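Local coordinates for trans-2-enoyl-CoA reductase [NADH] (Treponema denticola ATCC 35405, PDB 4GGO), which catalyses the NADH-dependent reduction of the carbon-carbon double bond of trans-2-enoyl-CoA thioesters such as crotonyl-CoA, a step of bacterial type II fatty acid synthesis, at residues 16-20 with 381-385; 81-85 with 96-100; 294-298 with 344-350. All blocks are in the same frame, centred on the assembly; numbering follows the deposited sequence.

Contact 1: residues 16-20 with 381-385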
loop_
_atom_site.group_PDB
_atom_site.type_symbol
_atom_site.label_atom_id
_atom_site.label_comp_id
_atom_site.label_asym_id
_atom_site.label_seq_id
_atom_site.Cartn_x
_atom_site.Cartn_y
_atom_site.Cartn_z
ATOM N N CYS A 16 4.161 4.168 15.630
ATOM C CA CYS A 16 3.594 5.464 15.986
ATOM C C CYS A 16 2.152 5.276 16.437
ATOM O O CYS A 16 1.289 4.896 15.647
ATOM C CB CYS A 16 3.660 6.434 14.807
ATOM S SG CYS A 16 3.117 8.111 15.209
ATOM N N LEU A 17 1.897 5.547 17.713
ATOM C CA LEU A 17 0.601 5.246 18.312
ATOM C C LEU A 17 -0.494 6.241 17.939
ATOM O O LEU A 17 -1.632 5.850 17.690
ATOM C CB LEU A 17 0.726 5.149 19.836
ATOM C CG LEU A 17 1.714 4.101 20.356
ATOM C CD1 LEU A 17 1.611 3.960 21.877
ATOM C CD2 LEU A 17 1.513 2.760 19.653
ATOM N N ASN A 18 -0.149 7.524 17.901
ATOM C CA ASN A 18 -1.134 8.567 17.629
ATOM C C ASN A 18 -1.081 9.106 16.200
ATOM O O ASN A 18 -0.343 8.596 15.358
ATOM C CB ASN A 18 -0.988 9.711 18.634
ATOM C CG ASN A 18 0.403 10.308 18.637
ATOM O OD1 ASN A 18 1.366 9.669 18.216
ATOM N ND2 ASN A 18 0.517 11.540 19.119
ATOM N N ALA A 19 -1.872 10.140 15.933
ATOM C CA ALA A 19 -1.929 10.734 14.603
ATOM C C ALA A 19 -2.333 12.203 14.663
ATOM O O ALA A 19 -3.093 12.612 15.541
ATOM C CB ALA A 19 -2.887 9.955 13.715
ATOM N N HIS A 20 -1.818 12.990 13.725
ATOM C CA HIS A 20 -2.148 14.406 13.644
ATOM C C HIS A 20 -3.217 14.623 12.578
ATOM O O HIS A 20 -2.973 14.386 11.396
ATOM C CB HIS A 20 -0.897 15.222 13.315
ATOM C CG HIS A 20 -0.983 16.657 13.732
ATOM N ND1 HIS A 20 -1.591 17.623 12.959
ATOM C CD2 HIS A 20 -0.532 17.292 14.840
ATOM C CE1 HIS A 20 -1.513 18.790 13.574
ATOM N NE2 HIS A 20 -0.875 18.616 14.717
ATOM N N SER A 381 3.087 9.104 7.519
ATOM C CA SER A 381 2.029 8.101 7.455
ATOM C C SER A 381 0.979 8.342 8.537
ATOM O O SER A 381 -0.164 7.903 8.413
ATOM C CB SER A 381 2.614 6.695 7.589
ATOM O OG SER A 381 3.470 6.395 6.501
ATOM N N ASN A 382 1.376 9.045 9.593
ATOM C CA ASN A 382 0.468 9.376 10.686
ATOM C C ASN A 382 0.191 10.873 10.783
ATOM O O ASN A 382 -0.431 11.338 11.738
ATOM C CB ASN A 382 1.014 8.847 12.014
ATOM C CG ASN A 382 1.005 7.333 12.083
ATOM O OD1 ASN A 382 1.736 6.663 11.354
ATOM N ND2 ASN A 382 0.180 6.785 12.968
ATOM N N GLY A 383 0.656 11.624 9.790
ATOM C CA GLY A 383 0.380 13.048 9.719
ATOM C C GLY A 383 1.416 13.920 10.403
ATOM O O GLY A 383 1.179 15.104 10.643
ATOM N N PHE A 384 2.569 13.343 10.719
ATOM C CA PHE A 384 3.640 14.101 11.353
ATOM C C PHE A 384 4.711 14.494 10.342
ATOM O O PHE A 384 4.882 13.827 9.322
ATOM C CB PHE A 384 4.262 13.302 12.500
ATOM C CG PHE A 384 3.297 12.985 13.608
ATOM C CD1 PHE A 384 2.956 13.948 14.545
ATOM C CD2 PHE A 384 2.734 11.724 13.717
ATOM C CE1 PHE A 384 2.070 13.659 15.567
ATOM C CE2 PHE A 384 1.848 11.429 14.736
ATOM C CZ PHE A 384 1.515 12.399 15.662
ATOM N N ASP A 385 5.414 15.588 10.628
ATOM C CA ASP A 385 6.542 16.049 9.814
ATOM C C ASP A 385 6.153 16.435 8.379
ATOM O O ASP A 385 6.998 16.458 7.485
ATOM C CB ASP A 385 7.668 15.004 9.806
ATOM C CG ASP A 385 8.989 15.564 9.300
ATOM O OD1 ASP A 385 9.403 16.643 9.772
ATOM O OD2 ASP A 385 9.605 14.927 8.419
#
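Segments 16-20 and 381-385, 361 residues apart in sequence, are joined by two hydrogen bonds and by the Phe384 ring packed against the first loop. Cys16, at the end of strand 15-16, sends SG obliquely to the Phe384 ring, 3.6 Å from CE2, a sulfur-aromatic contact. Asn18 turns its carbonyl inward: O accepts a hydrogen bond from Asn382 ND2 (3.0 Å) and lies at the ring edge, 3.6 Å from Phe384 CE2, while the side chain of Asn18 bonds the backbone of Lys8 (O) and Met10 (N). Ala19 lays CA 3.3 Å from Asn382 O, a CA-H...O contact. The partner loop begins with a Schellman motif that ends helix 371-380, with Gly383 as the C-prime residue at positive phi; a CB there would also clash with His20 O. His20 N donates to Asn382 O (2.9 Å), and His20 CB sits over one face of the Phe384 ring, 4.0 Å from Phe384 CE1. Being the N-cap of helix 21-38, His20 uses ND1 to cap Gly23 N.

Contact 2: residues 81-85 with 96-100; sequences VSFEK and GWYNN
Residues 81-82 finish a parallel strand in extended conformation; Phe83, Glu84 and Lys85 carry the chain on, still extended, into a loop. Residues 96-100 lie in the first turns of helix 95-110, with Asn100 N bonded to Gly96 O at 2.9 Å. The nearest CA atoms are those of Glu84 and Trp97, 5.6 Å apart. CA-to-CB bonds of Ser82 and Glu84 point toward the helix, those of Val81, Phe83 and Lys85 away. This is the second strand and following helix of a Rossmann fold, in the beta-alpha-beta unit 77-82, 95-110, 114-118. An acidic residue just past this strand is the classical mark of NADH preference, and Glu84 plays an important role in discriminating NADH from NADPH; both it and Phe83 bind NAD(+). Glu84 folds back (chi1 and chi2 both m), so that OE1 lies 3.2 Å from Gly96 CA, where a side chain would clash. A water bridges Glu84 OE1 (3.2 Å) and Gly96 N (3.0 Å); Thr94 OG1 also bonds OE1, and Ser59 OG bonds OE2. Ser82, chi1 p, accepts a hydrogen bond at OG from Asn100 ND2 (2.9 Å; Asn100 chi1 m) and gives a weak one to Glu84 OE2 (3.2 Å). Trp97, chi1 t, places its CB 4.0 Å from Glu84 CB, which lies at the indole edge, and 3.8 Å from Lys85 O.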
loop_
_atom_site.group_PDB
_atom_site.type_symbol
_atom_site.label_atom_id
_atom_site.label_comp_id
_atom_site.label_asym_id
_atom_site.label_seq_id
_atom_site.Cartn_x
_atom_site.Cartn_y
_atom_site.Cartn_z
ATOM N N VAL A 81 -12.939 0.837 0.915
ATOM C CA VAL A 81 -13.161 0.027 2.102
ATOM C C VAL A 81 -11.892 -0.044 2.944
ATOM O O VAL A 81 -10.816 -0.349 2.431
ATOM C CB VAL A 81 -13.593 -1.405 1.734
ATOM C CG1 VAL A 81 -13.711 -2.260 2.986
ATOM C CG2 VAL A 81 -14.908 -1.386 0.971
ATOM N N SER A 82 -12.023 0.252 4.233
ATOM C CA SER A 82 -10.913 0.129 5.171
ATOM C C SER A 82 -11.442 -0.087 6.585
ATOM O O SER A 82 -12.601 0.203 6.870
ATOM C CB SER A 82 -10.020 1.370 5.126
ATOM O OG SER A 82 -10.713 2.517 5.587
ATOM N N PHE A 83 -10.587 -0.595 7.467
ATOM C CA PHE A 83 -10.981 -0.869 8.844
ATOM C C PHE A 83 -10.303 0.112 9.796
ATOM O O PHE A 83 -9.153 -0.083 10.188
ATOM C CB PHE A 83 -10.622 -2.307 9.221
ATOM C CG PHE A 83 -11.419 -2.852 10.376
ATOM C CD1 PHE A 83 -12.433 -2.106 10.957
ATOM C CD2 PHE A 83 -11.150 -4.115 10.881
ATOM C CE1 PHE A 83 -13.166 -2.611 12.018
ATOM C CE2 PHE A 83 -11.879 -4.624 11.942
ATOM C CZ PHE A 83 -12.888 -3.870 12.511
ATOM N N GLU A 84 -11.024 1.163 10.170
ATOM C CA GLU A 84 -10.458 2.217 11.003
ATOM C C GLU A 84 -11.068 2.250 12.396
ATOM O O GLU A 84 -12.067 1.587 12.670
ATOM C CB GLU A 84 -10.665 3.580 10.339
ATOM C CG GLU A 84 -10.210 3.642 8.897
ATOM C CD GLU A 84 -8.742 3.326 8.743
ATOM O OE1 GLU A 84 -7.951 3.733 9.619
ATOM O OE2 GLU A 84 -8.380 2.664 7.749
ATOM N N LYS A 85 -10.445 3.028 13.273
ATOM C CA LYS A 85 -11.031 3.366 14.561
ATOM C C LYS A 85 -11.371 4.850 14.542
ATOM O O LYS A 85 -10.496 5.687 14.316
ATOM C CB LYS A 85 -10.060 3.046 15.703
ATOM C CG LYS A 85 -9.917 1.556 15.986
ATOM C CD LYS A 85 -8.941 1.279 17.122
ATOM C CE LYS A 85 -7.501 1.250 16.633
ATOM N NZ LYS A 85 -6.546 0.916 17.727
ATOM N N GLY A 96 -5.769 6.439 9.106
ATOM C CA GLY A 96 -6.617 6.136 7.968
ATOM C C GLY A 96 -8.002 6.748 8.072
ATOM O O GLY A 96 -8.634 7.048 7.059
ATOM N N TRP A 97 -8.477 6.929 9.301
ATOM C CA TRP A 97 -9.779 7.544 9.538
ATOM C C TRP A 97 -9.758 8.993 9.073
ATOM O O TRP A 97 -10.644 9.432 8.342
ATOM C CB TRP A 97 -10.148 7.467 11.024
ATOM C CG TRP A 97 -11.561 7.873 11.329
ATOM C CD1 TRP A 97 -12.696 7.174 11.038
ATOM C CD2 TRP A 97 -11.988 9.066 12.003
ATOM N NE1 TRP A 97 -13.802 7.860 11.481
ATOM C CE2 TRP A 97 -13.394 9.023 12.076
ATOM C CE3 TRP A 97 -11.316 10.165 12.547
ATOM C CZ2 TRP A 97 -14.141 10.039 12.671
ATOM C CZ3 TRP A 97 -12.061 11.173 13.136
ATOM C CH2 TRP A 97 -13.459 11.102 13.194
ATOM N N TYR A 98 -8.734 9.729 9.494
ATOM C CA TYR A 98 -8.574 11.122 9.095
ATOM C C TYR A 98 -8.340 11.242 7.592
ATOM O O TYR A 98 -8.865 12.151 6.945
ATOM C CB TYR A 98 -7.430 11.778 9.874
ATOM C CG TYR A 98 -7.639 11.760 11.374
ATOM C CD1 TYR A 98 -8.534 12.632 11.980
ATOM C CD2 TYR A 98 -6.944 10.870 12.182
ATOM C CE1 TYR A 98 -8.732 12.620 13.349
ATOM C CE2 TYR A 98 -7.135 10.850 13.552
ATOM C CZ TYR A 98 -8.030 11.727 14.130
ATOM O OH TYR A 98 -8.224 11.712 15.492
ATOM N N ASN A 99 -7.556 10.317 7.042
ATOM C CA ASN A 99 -7.316 10.267 5.603
ATOM C C ASN A 99 -8.613 10.116 4.813
ATOM O O ASN A 99 -8.834 10.823 3.830
ATOM C CB ASN A 99 -6.355 9.130 5.247
ATOM C CG ASN A 99 -4.931 9.408 5.689
ATOM O OD1 ASN A 99 -4.574 10.543 6.003
ATOM N ND2 ASN A 99 -4.104 8.369 5.702
ATOM N N ASN A 100 -9.466 9.192 5.249
ATOM C CA ASN A 100 -10.761 8.982 4.605
ATOM C C ASN A 100 -11.656 10.214 4.683
ATOM O O ASN A 100 -12.371 10.531 3.731
ATOM C CB ASN A 100 -11.486 7.776 5.210
ATOM C CG ASN A 100 -10.856 6.457 4.815
ATOM O OD1 ASN A 100 -10.105 6.380 3.843
ATOM N ND2 ASN A 100 -11.167 5.406 5.566
HETATM O O HOH W 1 -4.724 3.705 9.562
#

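Contact 3: residues 294-298 with 344-350; sequences YLASL and ELEEDVQ
A very short hydrogen bond, Tyr294 OH to Glu344 OE2 at 2.5 Å, leads a small polar network in which one phenol both donates and accepts: Gln350 NE2 donates hydrogen bonds to Tyr294 OH (3.0 Å) and to Glu344 O (2.7 Å). The network ties helix 291-305, which follows strand 270-276, to the loop and first turn of helix 347-359, which follows 338-339, the last strand of the Rossmann-type sheet. It probably lies beside the substrate site, as Glu344 OE2 also hydrogen-bonds the OH of the substrate-binding Tyr234. Gly279 N holds the other oxygen, OE1. Residues 294-298 are regular helix, with Leu298 N 2.6 Å from Tyr294 O. Residues 344-346 approach as a loop; Glu346 is the N-cap, and Gln350 N bonds Glu346 O at 2.9 Å. The nearest CA atoms, those of Leu298 and Glu344, are 7.7 Å apart, so side chains bridge the gap. Tyr294 and Glu344 extend with chi1 t (167° each), Glu344 also with chi2 t, whereas Gln350 bends back with chi1 and chi2 m. One turn after the tyrosine, Leu298 (chi1 t, chi2 p) packs beside these polar groups, its CD2 3.6 Å from Glu344 CD and its CD1 3.8 Å from Val349 CG1.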
loop_
_atom_site.group_PDB
_atom_site.type_symbol
_atom_site.label_atom_id
_atom_site.label_comp_id
_atom_site.label_asym_id
_atom_site.label_seq_id
_atom_site.Cartn_x
_atom_site.Cartn_y
_atom_site.Cartn_z
ATOM N N TYR A 294 18.283 -1.228 3.867
ATOM C CA TYR A 294 18.120 -1.285 2.422
ATOM C C TYR A 294 17.323 -0.091 1.902
ATOM O O TYR A 294 17.750 0.585 0.965
ATOM C CB TYR A 294 17.436 -2.590 2.011
ATOM C CG TYR A 294 16.956 -2.595 0.579
ATOM C CD1 TYR A 294 17.861 -2.636 -0.476
ATOM C CD2 TYR A 294 15.601 -2.564 0.278
ATOM C CE1 TYR A 294 17.432 -2.640 -1.788
ATOM C CE2 TYR A 294 15.159 -2.570 -1.035
ATOM C CZ TYR A 294 16.081 -2.606 -2.064
ATOM O OH TYR A 294 15.653 -2.614 -3.372
ATOM N N LEU A 295 16.172 0.161 2.520
ATOM C CA LEU A 295 15.299 1.262 2.116
ATOM C C LEU A 295 15.979 2.618 2.257
ATOM O O LEU A 295 15.874 3.461 1.371
ATOM C CB LEU A 295 14.000 1.248 2.925
ATOM C CG LEU A 295 13.018 0.118 2.616
ATOM C CD1 LEU A 295 11.823 0.187 3.546
ATOM C CD2 LEU A 295 12.574 0.179 1.165
ATOM N N ALA A 296 16.667 2.823 3.375
ATOM C CA ALA A 296 17.404 4.063 3.601
ATOM C C ALA A 296 18.472 4.256 2.528
ATOM O O ALA A 296 18.699 5.369 2.052
ATOM C CB ALA A 296 18.031 4.065 4.986
ATOM N N SER A 297 19.120 3.160 2.149
ATOM C CA SER A 297 20.130 3.194 1.102
ATOM C C SER A 297 19.477 3.366 -0.264
ATOM O O SER A 297 19.996 4.079 -1.122
ATOM C CB SER A 297 20.968 1.916 1.130
ATOM O OG SER A 297 21.541 1.718 2.411
ATOM N N LEU A 298 18.338 2.708 -0.456
ATOM C CA LEU A 298 17.597 2.783 -1.710
ATOM C C LEU A 298 17.098 4.199 -1.958
ATOM O O LEU A 298 17.212 4.717 -3.069
ATOM C CB LEU A 298 16.413 1.812 -1.699
ATOM C CG LEU A 298 15.606 1.708 -2.996
ATOM C CD1 LEU A 298 16.422 1.012 -4.077
ATOM C CD2 LEU A 298 14.290 0.982 -2.760
ATOM N N GLU A 344 13.436 0.283 -9.165
ATOM C CA GLU A 344 14.132 -0.171 -7.966
ATOM C C GLU A 344 15.103 -1.302 -8.281
ATOM O O GLU A 344 16.239 -1.310 -7.806
ATOM C CB GLU A 344 13.137 -0.631 -6.894
ATOM C CG GLU A 344 13.792 -1.406 -5.751
ATOM C CD GLU A 344 12.822 -1.756 -4.638
ATOM O OE1 GLU A 344 11.672 -1.276 -4.682
ATOM O OE2 GLU A 344 13.211 -2.504 -3.715
ATOM N N LEU A 345 14.652 -2.256 -9.086
ATOM C CA LEU A 345 15.444 -3.449 -9.358
ATOM C C LEU A 345 16.323 -3.318 -10.597
ATOM O O LEU A 345 16.847 -4.315 -11.098
ATOM C CB LEU A 345 14.547 -4.683 -9.464
ATOM C CG LEU A 345 13.829 -5.078 -8.174
ATOM C CD1 LEU A 345 12.988 -6.324 -8.392
ATOM C CD2 LEU A 345 14.831 -5.292 -7.044
ATOM N N GLU A 346 16.480 -2.091 -11.089
ATOM C CA GLU A 346 17.466 -1.813 -12.127
ATOM C C GLU A 346 18.838 -2.216 -11.613
ATOM O O GLU A 346 19.143 -2.024 -10.438
ATOM C CB GLU A 346 17.488 -0.328 -12.479
ATOM C CG GLU A 346 16.408 0.123 -13.430
ATOM C CD GLU A 346 16.440 1.622 -13.643
ATOM O OE1 GLU A 346 17.533 2.214 -13.514
ATOM O OE2 GLU A 346 15.376 2.210 -13.929
ATOM N N GLU A 347 19.657 -2.778 -12.494
ATOM C CA GLU A 347 20.989 -3.234 -12.120
ATOM C C GLU A 347 21.840 -2.103 -11.551
ATOM O O GLU A 347 22.525 -2.280 -10.545
ATOM C CB GLU A 347 21.693 -3.869 -13.319
ATOM C CG GLU A 347 23.058 -4.452 -12.985
ATOM C CD GLU A 347 23.831 -4.877 -14.211
ATOM O OE1 GLU A 347 23.311 -5.700 -14.993
ATOM O OE2 GLU A 347 24.968 -4.394 -14.389
ATOM N N ASP A 348 21.783 -0.939 -12.190
ATOM C CA ASP A 348 22.583 0.201 -11.756
ATOM C C ASP A 348 22.154 0.688 -10.371
ATOM O O ASP A 348 22.979 1.144 -9.578
ATOM C CB ASP A 348 22.526 1.330 -12.791
ATOM C CG ASP A 348 21.159 1.984 -12.878
ATOM O OD1 ASP A 348 20.207 1.331 -13.360
ATOM O OD2 ASP A 348 21.041 3.162 -12.478
ATOM N N VAL A 349 20.862 0.573 -10.081
ATOM C CA VAL A 349 20.352 0.932 -8.766
ATOM C C VAL A 349 20.801 -0.074 -7.708
ATOM O O VAL A 349 21.352 0.307 -6.678
ATOM C CB VAL A 349 18.812 1.044 -8.757
ATOM C CG1 VAL A 349 18.293 1.174 -7.325
ATOM C CG2 VAL A 349 18.356 2.224 -9.606
ATOM N N GLN A 350 20.574 -1.357 -7.976
ATOM C CA GLN A 350 20.877 -2.414 -7.012
ATOM C C GLN A 350 22.366 -2.527 -6.685
ATOM O O GLN A 350 22.738 -2.818 -5.549
ATOM C CB GLN A 350 20.336 -3.761 -7.502
ATOM C CG GLN A 350 18.818 -3.875 -7.429
ATOM C CD GLN A 350 18.291 -3.719 -6.015
ATOM O OE1 GLN A 350 18.760 -4.380 -5.087
ATOM N NE2 GLN A 350 17.317 -2.832 -5.841
#

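The three contacts show how closures nest along one chain. Contact 1 joins segments near the two ends of the chain, and contacts 2 and 3 both lie within the loop it closes, in series. Contact 2 is its nearer neighbour, centres 13 Å and nearest atoms about 4 Å apart; Pro95, at the start of helix 95-110, touches Ala19 and Asn382. Contact 3 lies 27 Å from contact 1 and 32 Å from contact 2, centre to centre. Contact 2 belongs to the NAD(+) site, contact 3 reaches the substrate-binding Tyr234, whose side chain is about 3 Å from that of Glu344, and the Asn382 side chain lies about 8 Å from that of NAD(+)-binding Asn60.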